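Local coordinates for protein plasmodium falciparum gamete antigen 27/25 (Plasmodium falciparum, PDB 1N81) that is essential for sexual development of the malaria parasite, although its molecular function is unknown and may involve dimerization, at residues 20-25 with 79-84; 52-57 with 73-78; 29-34 with 97-102. All coordinates share one frame; numbering follows the deposited sequence.

Overall arrangement
Interactions 1 and 2 share helix 71-89. Their centres lie about 7 Å apart and they touch directly. I81 CG2 of interaction 1 packs on I53 CG2 of interaction 2 at 3.6 Å, and I81 CD1 meets V57 CG2 at 3.7 Å. Interaction 3 shares helix 13-35 with interaction 1. Its centre lies about 13 Å from that of interaction 1 and about 18 Å from that of interaction 2. Y29 nevertheless reaches helix 50-63, where its CZ meets I53 CG1 at 3.5 Å. Interaction 1 is buried near the middle of this all-helical chain. The other two are partly buried and lie further out. Together they tie helices 13-35, 50-63, 71-89 and 96-122 into one bundle.

Interaction 1: 20-25 with 79-84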
# COMPACT_ATOMS: atom_id res chain seq x y z
N ASP A 20 4.88 5.36 1.16
CA ASP A 20 6.31 5.07 1.05
C ASP A 20 6.79 4.15 2.13
O ASP A 20 7.58 3.22 1.88
CB ASP A 20 7.15 6.37 1.06
CG ASP A 20 7.20 7.01 -0.32
OD1 ASP A 20 6.71 6.37 -1.28
OD2 ASP A 20 7.74 8.13 -0.47
N ILE A 21 6.31 4.39 3.34
CA ILE A 21 6.69 3.56 4.47
C ILE A 21 6.33 2.07 4.30
O ILE A 21 7.19 1.19 4.44
CB ILE A 21 6.04 4.09 5.75
CG1 ILE A 21 6.76 5.38 6.19
CG2 ILE A 21 6.07 3.03 6.84
CD1 ILE A 21 5.96 6.21 7.16
N GLU A 22 5.07 1.81 3.98
CA GLU A 22 4.53 0.46 3.79
C GLU A 22 5.17 -0.26 2.61
O GLU A 22 5.59 -1.40 2.71
CB GLU A 22 3.01 0.53 3.54
CG GLU A 22 2.40 -0.81 3.05
CD GLU A 22 0.90 -0.95 3.33
OE1 GLU A 22 0.29 -1.95 2.87
OE2 GLU A 22 0.32 -0.08 4.01
N PHE A 23 5.26 0.42 1.47
CA PHE A 23 5.80 -0.25 0.31
C PHE A 23 7.32 -0.45 0.33
O PHE A 23 7.79 -1.45 -0.18
CB PHE A 23 5.31 0.45 -0.98
CG PHE A 23 3.85 0.17 -1.28
CD1 PHE A 23 2.84 1.03 -0.83
CD2 PHE A 23 3.48 -1.00 -1.93
CE1 PHE A 23 1.48 0.73 -1.02
CE2 PHE A 23 2.09 -1.33 -2.13
CZ PHE A 23 1.09 -0.45 -1.67
N HIS A 24 8.08 0.48 0.92
CA HIS A 24 9.53 0.26 0.99
C HIS A 24 9.80 -0.79 2.05
O HIS A 24 10.70 -1.63 1.90
CB HIS A 24 10.29 1.54 1.32
CG HIS A 24 10.47 2.45 0.14
ND1 HIS A 24 11.57 2.39 -0.68
CD2 HIS A 24 9.64 3.37 -0.41
CE1 HIS A 24 11.41 3.24 -1.69
NE2 HIS A 24 10.24 3.85 -1.55
N ALA A 25 9.00 -0.78 3.11
CA ALA A 25 9.21 -1.81 4.13
C ALA A 25 8.92 -3.18 3.47
O ALA A 25 9.59 -4.17 3.75
CB ALA A 25 8.27 -1.58 5.35
N ASN A 79 -0.14 -6.48 8.44
CA ASN A 79 -0.98 -7.50 7.83
C ASN A 79 -0.88 -7.47 6.31
O ASN A 79 -0.63 -8.50 5.68
CB ASN A 79 -2.46 -7.33 8.20
CG ASN A 79 -2.73 -7.62 9.66
OD1 ASN A 79 -2.02 -8.39 10.28
ND2 ASN A 79 -3.78 -7.01 10.21
N ARG A 80 -1.06 -6.29 5.73
CA ARG A 80 -1.01 -6.15 4.27
C ARG A 80 0.34 -6.60 3.73
O ARG A 80 0.42 -7.25 2.70
CB ARG A 80 -1.31 -4.70 3.84
CG ARG A 80 -2.82 -4.34 3.85
CD ARG A 80 -3.03 -2.99 3.16
NE ARG A 80 -2.32 -1.91 3.85
CZ ARG A 80 -2.83 -1.20 4.85
NH1 ARG A 80 -4.07 -1.46 5.26
NH2 ARG A 80 -2.12 -0.21 5.41
N ILE A 81 1.41 -6.27 4.44
CA ILE A 81 2.73 -6.65 3.98
C ILE A 81 2.85 -8.19 3.98
O ILE A 81 3.25 -8.79 2.98
CB ILE A 81 3.84 -6.02 4.86
CG1 ILE A 81 4.00 -4.51 4.53
CG2 ILE A 81 5.15 -6.76 4.64
CD1 ILE A 81 5.00 -3.74 5.50
N SER A 82 2.49 -8.82 5.09
CA SER A 82 2.57 -10.28 5.15
C SER A 82 1.71 -10.88 4.03
O SER A 82 2.13 -11.82 3.37
CB SER A 82 2.10 -10.80 6.51
OG SER A 82 2.33 -12.20 6.56
N ASP A 83 0.53 -10.32 3.79
CA ASP A 83 -0.27 -10.89 2.71
C ASP A 83 0.40 -10.77 1.35
O ASP A 83 0.27 -11.67 0.52
CB ASP A 83 -1.67 -10.26 2.69
CG ASP A 83 -2.50 -10.66 3.92
OD1 ASP A 83 -2.10 -11.62 4.62
OD2 ASP A 83 -3.55 -10.04 4.17
N ARG A 84 1.14 -9.69 1.13
CA ARG A 84 1.82 -9.51 -0.15
C ARG A 84 2.93 -10.55 -0.26
O ARG A 84 3.19 -11.04 -1.35
CB ARG A 84 2.41 -8.10 -0.30
CG ARG A 84 1.37 -6.99 -0.53
CD ARG A 84 2.06 -5.63 -0.80
NE ARG A 84 1.06 -4.57 -0.76
CZ ARG A 84 0.78 -3.83 0.30
NH1 ARG A 84 1.43 -4.01 1.45
NH2 ARG A 84 -0.18 -2.92 0.22
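E22 of segment 20-25 points its carboxylate between two arginines of segment 79-84. R80 approaches side-on and nearly coplanar with it, the two planes 16° apart. R80 NE binds E22 OE1 at 2.8 Å and R80 NH2 binds E22 OE2, also at 2.8 Å. Both bonds use syn lone pairs, one nitrogen to each oxygen. R84 comes end-on and puts two nitrogens on a single oxygen. R84 NH1 takes the anti lone pair of E22 OE1 at 2.7 Å. R84 NH2 reaches the same OE1 from above the carboxylate plane, at 2.9 Å. OE1 therefore accepts three N-H groups. E22 can reach that far because CG is anti to the backbone N (chi1 169°) and the chain beyond it is extended. R84 NH2 also pairs with E109, and R80 NH1 with Q168, so further partners hold both guanidinium groups.

The F23 ring packs beside R84. Its CE2 sits over one guanidinium face, toward the rim, and F23 CZ is 3.4 Å from R84 NH2. The two planes are steeply tilted, so this is no flat stack.

Apolar contact is small. I81 CD1 touches A25 CB at 3.9 Å and lies against the carbonyl oxygen of E22.

All the touching residues are buried. Two arginine charges around the one carboxylate probably favour its ionised form. F169 of helix 156-173 also touches E22 and R80. The whole is a buried salt-bridge network between two helices crossing at -33°, within the core of an all-helical fold.

Interaction 2: 52-57 with 73-78; sequences SIRRYV and VQDNIV
R54 NE donates to the side-chain oxygen of Q74, OE1, at 3.0 Å. This bond joins helices 50-63 and 71-89, two successive helices of the all-helical Pfg27 fold, whose axes cross here at 114°. The bond is bent, with an N-H...O angle of 131°. The donor is tilted out of the carbonyl plane, and the oxygen is tilted out of the guanidinium plane.

R54 CG is anti to the backbone N (chi1 -172°), and the chain turns at chi3. The bend at chi3 places NE beside Q74 OE1. The edge of the guanidinium also meets D75, where R54 NH2 forms a salt bridge to D75 OD1. The modelled separation of these two atoms is implausibly short, so its exact geometry is doubtful. The carboxylate lies at the guanidinium edge, with its own plane steeply turned against it. Q74 NE2 has a weak bond of its own to Q61.

V78 packs on a face of the guanidinium. Its CG2 lies over the centre of that face and also touches R54 CB at 3.8 Å. The methyl thus packs on both the aliphatic stem and the flat head.

The rest of the contact is apolar. The other V78 methyl, CG1, meets I53 CG2 at 3.9 Å. V57 slides antiparallel past Q74, with V57 CG1 at 4.1 Å from Q74 CG. I53 and V57 also touch I81, further along helix 71-89, and I53 meets Y29 of helix 13-35. On the buried side, V57 CG2 rests against I77 CG2, the two methyl carbons 3.8 Å apart.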
# COMPACT_ATOMS: atom_id res chain seq x y z
N SER A 52 9.23 -9.35 13.10
CA SER A 52 10.23 -8.78 12.22
C SER A 52 9.64 -7.79 11.22
O SER A 52 10.19 -6.70 11.02
CB SER A 52 10.97 -9.87 11.45
OG SER A 52 11.61 -10.75 12.35
N ILE A 53 8.51 -8.15 10.61
CA ILE A 53 7.92 -7.26 9.63
C ILE A 53 7.63 -5.91 10.28
O ILE A 53 7.91 -4.86 9.70
CB ILE A 53 6.61 -7.84 9.03
CG1 ILE A 53 6.91 -9.07 8.15
CG2 ILE A 53 5.89 -6.74 8.18
CD1 ILE A 53 5.61 -9.86 7.84
N ARG A 54 7.06 -5.93 11.48
CA ARG A 54 6.78 -4.66 12.14
C ARG A 54 8.08 -3.90 12.37
O ARG A 54 8.09 -2.67 12.35
CB ARG A 54 6.05 -4.86 13.47
CG ARG A 54 5.60 -3.53 14.04
CD ARG A 54 4.86 -3.65 15.33
NE ARG A 54 3.40 -3.64 15.19
CZ ARG A 54 2.68 -4.72 14.94
NH1 ARG A 54 3.28 -5.89 14.79
NH2 ARG A 54 1.36 -4.65 14.89
N ARG A 55 9.17 -4.61 12.59
CA ARG A 55 10.45 -3.94 12.80
C ARG A 55 10.83 -3.23 11.49
O ARG A 55 11.37 -2.13 11.50
CB ARG A 55 11.53 -4.95 13.21
CG ARG A 55 12.86 -4.31 13.64
CD ARG A 55 13.91 -5.37 13.97
NE ARG A 55 13.32 -6.40 14.81
CZ ARG A 55 13.12 -7.65 14.42
NH1 ARG A 55 13.46 -8.04 13.19
NH2 ARG A 55 12.55 -8.51 15.25
N TYR A 56 10.54 -3.86 10.34
CA TYR A 56 10.85 -3.20 9.07
C TYR A 56 9.97 -1.97 8.90
O TYR A 56 10.42 -0.96 8.38
CB TYR A 56 10.69 -4.16 7.88
CG TYR A 56 11.90 -5.02 7.64
CD1 TYR A 56 12.36 -5.89 8.63
CD2 TYR A 56 12.62 -4.93 6.46
CE1 TYR A 56 13.50 -6.64 8.44
CE2 TYR A 56 13.78 -5.69 6.27
CZ TYR A 56 14.20 -6.54 7.26
OH TYR A 56 15.31 -7.32 7.07
N VAL A 57 8.73 -2.05 9.33
CA VAL A 57 7.86 -0.87 9.22
C VAL A 57 8.48 0.29 10.02
O VAL A 57 8.62 1.39 9.50
CB VAL A 57 6.43 -1.17 9.74
CG1 VAL A 57 5.60 0.15 9.82
CG2 VAL A 57 5.74 -2.19 8.77
N VAL A 73 -3.52 1.19 12.72
CA VAL A 73 -3.05 1.44 11.36
C VAL A 73 -1.78 0.63 11.14
O VAL A 73 -1.62 -0.04 10.13
CB VAL A 73 -2.71 2.92 11.14
CG1 VAL A 73 -2.10 3.10 9.76
CG2 VAL A 73 -3.95 3.77 11.29
N GLN A 74 -0.88 0.71 12.10
CA GLN A 74 0.35 -0.03 11.97
C GLN A 74 0.06 -1.53 11.86
O GLN A 74 0.70 -2.21 11.06
CB GLN A 74 1.28 0.23 13.14
CG GLN A 74 2.74 0.13 12.71
CD GLN A 74 3.70 0.11 13.87
OE1 GLN A 74 3.55 -0.70 14.80
NE2 GLN A 74 4.69 0.98 13.83
N ASP A 75 -0.90 -2.04 12.64
CA ASP A 75 -1.24 -3.48 12.61
C ASP A 75 -1.66 -3.89 11.20
O ASP A 75 -1.27 -4.97 10.72
CB ASP A 75 -2.39 -3.84 13.56
CG ASP A 75 -2.02 -3.75 15.04
OD1 ASP A 75 -0.82 -3.85 15.39
OD2 ASP A 75 -2.94 -3.58 15.87
N ASN A 76 -2.49 -3.07 10.55
CA ASN A 76 -2.92 -3.42 9.19
C ASN A 76 -1.80 -3.27 8.17
O ASN A 76 -1.82 -3.96 7.14
CB ASN A 76 -4.12 -2.60 8.74
CG ASN A 76 -5.41 -3.05 9.43
OD1 ASN A 76 -5.47 -4.13 10.00
ND2 ASN A 76 -6.45 -2.22 9.35
N ILE A 77 -0.85 -2.37 8.41
CA ILE A 77 0.27 -2.23 7.47
C ILE A 77 1.00 -3.57 7.49
O ILE A 77 1.28 -4.15 6.44
CB ILE A 77 1.28 -1.09 7.85
CG1 ILE A 77 0.66 0.28 7.58
CG2 ILE A 77 2.57 -1.20 7.01
CD1 ILE A 77 1.57 1.45 7.97
N VAL A 78 1.28 -4.06 8.70
CA VAL A 78 1.97 -5.34 8.87
C VAL A 78 1.17 -6.47 8.20
O VAL A 78 1.74 -7.30 7.49
CB VAL A 78 2.18 -5.69 10.35
CG1 VAL A 78 2.80 -7.11 10.47
CG2 VAL A 78 3.11 -4.66 11.00

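Interaction 3: 29-34 with 97-102; sequences YIYLLM and DYIKKI
I99 of segment 97-102 meets I30, Y31 and M34 of segment 29-34. The helices run nearly antiparallel, at 164°, and the nearest backbone approach is between I30 and I99.

I99 has the less common conformation here. Its CG1 sits in the crowded position, flanked by both the backbone N and the carbonyl carbon (chi1 68°), while CG2 is anti to the carbonyl carbon. The two branches then serve different partners. I99 CG2 presses on I30 CG2 at 3.4 Å, shorter than an ordinary methyl contact. I99 CD1 meets two side chains of helix 13-35, Y31 CD1 and M34 CE, both at 3.9 Å.

I30 has a different rotamer: its CG2 is anti to the backbone N and faces I99. The two isoleucines pass alongside with reversed directions. The other arm, through CG1, carries CD1 to I102. I30 CD1 and I102 CG2 are 3.5 Å apart, a second tight pair, and the side chains cross at about a right angle.

The M34 chain folds at chi2 and chi3, and this fold brings CE to I99 CD1. M34 CB also lies 4.1 Å from I99 CG2. The Y31 ring touches I99 CD1 obliquely.

V94, in the loop before helix 96-122, touches both M34 and I99. L85 of helix 71-89 packs on I30, and Y88 of the same helix touches I102.

No hydrogen bond or salt bridge joins the two segments. With carbon meeting carbon throughout, the contact has no polar bond to fix its register, and the two short methyl pairs mark where the packing is tight.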
# COMPACT_ATOMS: atom_id res chain seq x y z
N TYR A 29 11.61 -6.17 3.01
CA TYR A 29 11.37 -7.50 3.55
C TYR A 29 11.43 -8.57 2.46
O TYR A 29 11.82 -9.71 2.73
CB TYR A 29 10.03 -7.55 4.26
CG TYR A 29 10.00 -8.61 5.31
CD1 TYR A 29 10.43 -8.34 6.59
CD2 TYR A 29 9.52 -9.90 5.01
CE1 TYR A 29 10.39 -9.33 7.59
CE2 TYR A 29 9.48 -10.90 6.00
CZ TYR A 29 9.92 -10.61 7.29
OH TYR A 29 9.89 -11.57 8.27
N ILE A 30 11.03 -8.22 1.25
CA ILE A 30 11.09 -9.19 0.16
C ILE A 30 12.55 -9.44 -0.16
O ILE A 30 12.92 -10.54 -0.57
CB ILE A 30 10.33 -8.68 -1.09
CG1 ILE A 30 8.82 -8.84 -0.87
CG2 ILE A 30 10.77 -9.44 -2.35
CD1 ILE A 30 7.99 -8.28 -1.96
N TYR A 31 13.40 -8.43 0.03
CA TYR A 31 14.82 -8.62 -0.22
C TYR A 31 15.35 -9.64 0.79
O TYR A 31 16.12 -10.53 0.44
CB TYR A 31 15.59 -7.32 -0.04
CG TYR A 31 17.06 -7.47 -0.36
CD1 TYR A 31 17.52 -7.39 -1.67
CD2 TYR A 31 17.99 -7.72 0.65
CE1 TYR A 31 18.87 -7.55 -1.96
CE2 TYR A 31 19.34 -7.88 0.36
CZ TYR A 31 19.77 -7.79 -0.93
OH TYR A 31 21.11 -7.94 -1.20
N LEU A 32 14.94 -9.50 2.05
CA LEU A 32 15.35 -10.43 3.09
C LEU A 32 14.96 -11.85 2.65
O LEU A 32 15.79 -12.77 2.66
CB LEU A 32 14.64 -10.11 4.42
CG LEU A 32 14.80 -11.15 5.53
CD1 LEU A 32 16.30 -11.20 5.94
CD2 LEU A 32 13.90 -10.82 6.73
N LEU A 33 13.70 -12.02 2.28
CA LEU A 33 13.21 -13.33 1.87
C LEU A 33 14.15 -13.93 0.84
O LEU A 33 14.50 -15.10 0.91
CB LEU A 33 11.79 -13.24 1.30
CG LEU A 33 10.72 -13.02 2.36
CD1 LEU A 33 9.34 -12.97 1.73
CD2 LEU A 33 10.81 -14.13 3.38
N MET A 34 14.54 -13.10 -0.12
CA MET A 34 15.43 -13.53 -1.18
C MET A 34 16.77 -14.02 -0.62
O MET A 34 17.29 -15.02 -1.08
CB MET A 34 15.61 -12.38 -2.18
CG MET A 34 16.44 -12.70 -3.42
SD MET A 34 18.19 -12.57 -3.03
CE MET A 34 18.40 -10.80 -2.87
N ASP A 97 16.23 -11.41 -9.89
CA ASP A 97 15.48 -10.83 -11.00
C ASP A 97 13.99 -10.81 -10.68
O ASP A 97 13.25 -9.96 -11.16
CB ASP A 97 15.66 -11.64 -12.30
CG ASP A 97 16.92 -11.25 -13.06
OD1 ASP A 97 17.37 -10.10 -12.90
OD2 ASP A 97 17.44 -12.09 -13.82
N TYR A 98 13.56 -11.77 -9.87
CA TYR A 98 12.15 -11.84 -9.51
C TYR A 98 11.73 -10.67 -8.63
O TYR A 98 10.73 -10.00 -8.93
CB TYR A 98 11.85 -13.16 -8.81
CG TYR A 98 10.38 -13.39 -8.56
CD1 TYR A 98 9.47 -13.49 -9.61
CD2 TYR A 98 9.88 -13.48 -7.26
CE1 TYR A 98 8.12 -13.68 -9.38
CE2 TYR A 98 8.53 -13.67 -7.02
CZ TYR A 98 7.65 -13.76 -8.08
OH TYR A 98 6.31 -13.96 -7.85
N ILE A 99 12.50 -10.41 -7.57
CA ILE A 99 12.15 -9.31 -6.67
C ILE A 99 12.23 -7.98 -7.39
O ILE A 99 11.51 -7.04 -7.03
CB ILE A 99 13.02 -9.29 -5.38
CG1 ILE A 99 14.47 -8.93 -5.69
CG2 ILE A 99 12.91 -10.62 -4.67
CD1 ILE A 99 15.37 -8.93 -4.48
N LYS A 100 13.08 -7.88 -8.41
CA LYS A 100 13.18 -6.64 -9.18
C LYS A 100 11.82 -6.46 -9.88
O LYS A 100 11.30 -5.34 -9.98
CB LYS A 100 14.30 -6.73 -10.21
CG LYS A 100 15.51 -5.85 -9.92
CD LYS A 100 15.18 -4.36 -10.06
CE LYS A 100 16.39 -3.46 -9.78
NZ LYS A 100 16.90 -3.52 -8.37
N LYS A 101 11.25 -7.57 -10.34
CA LYS A 101 9.94 -7.55 -10.98
C LYS A 101 8.82 -7.31 -9.95
O LYS A 101 7.82 -6.68 -10.30
CB LYS A 101 9.66 -8.87 -11.71
CG LYS A 101 8.43 -8.80 -12.63
CD LYS A 101 8.05 -10.16 -13.24
CE LYS A 101 7.53 -11.16 -12.19
NZ LYS A 101 7.11 -12.48 -12.79
N ILE A 102 8.97 -7.79 -8.71
CA ILE A 102 7.93 -7.57 -7.69
C ILE A 102 7.92 -6.10 -7.31
O ILE A 102 6.89 -5.57 -6.89
CB ILE A 102 8.13 -8.47 -6.44
CG1 ILE A 102 7.92 -9.93 -6.82
CG2 ILE A 102 7.07 -8.12 -5.31
CD1 ILE A 102 6.54 -10.25 -7.42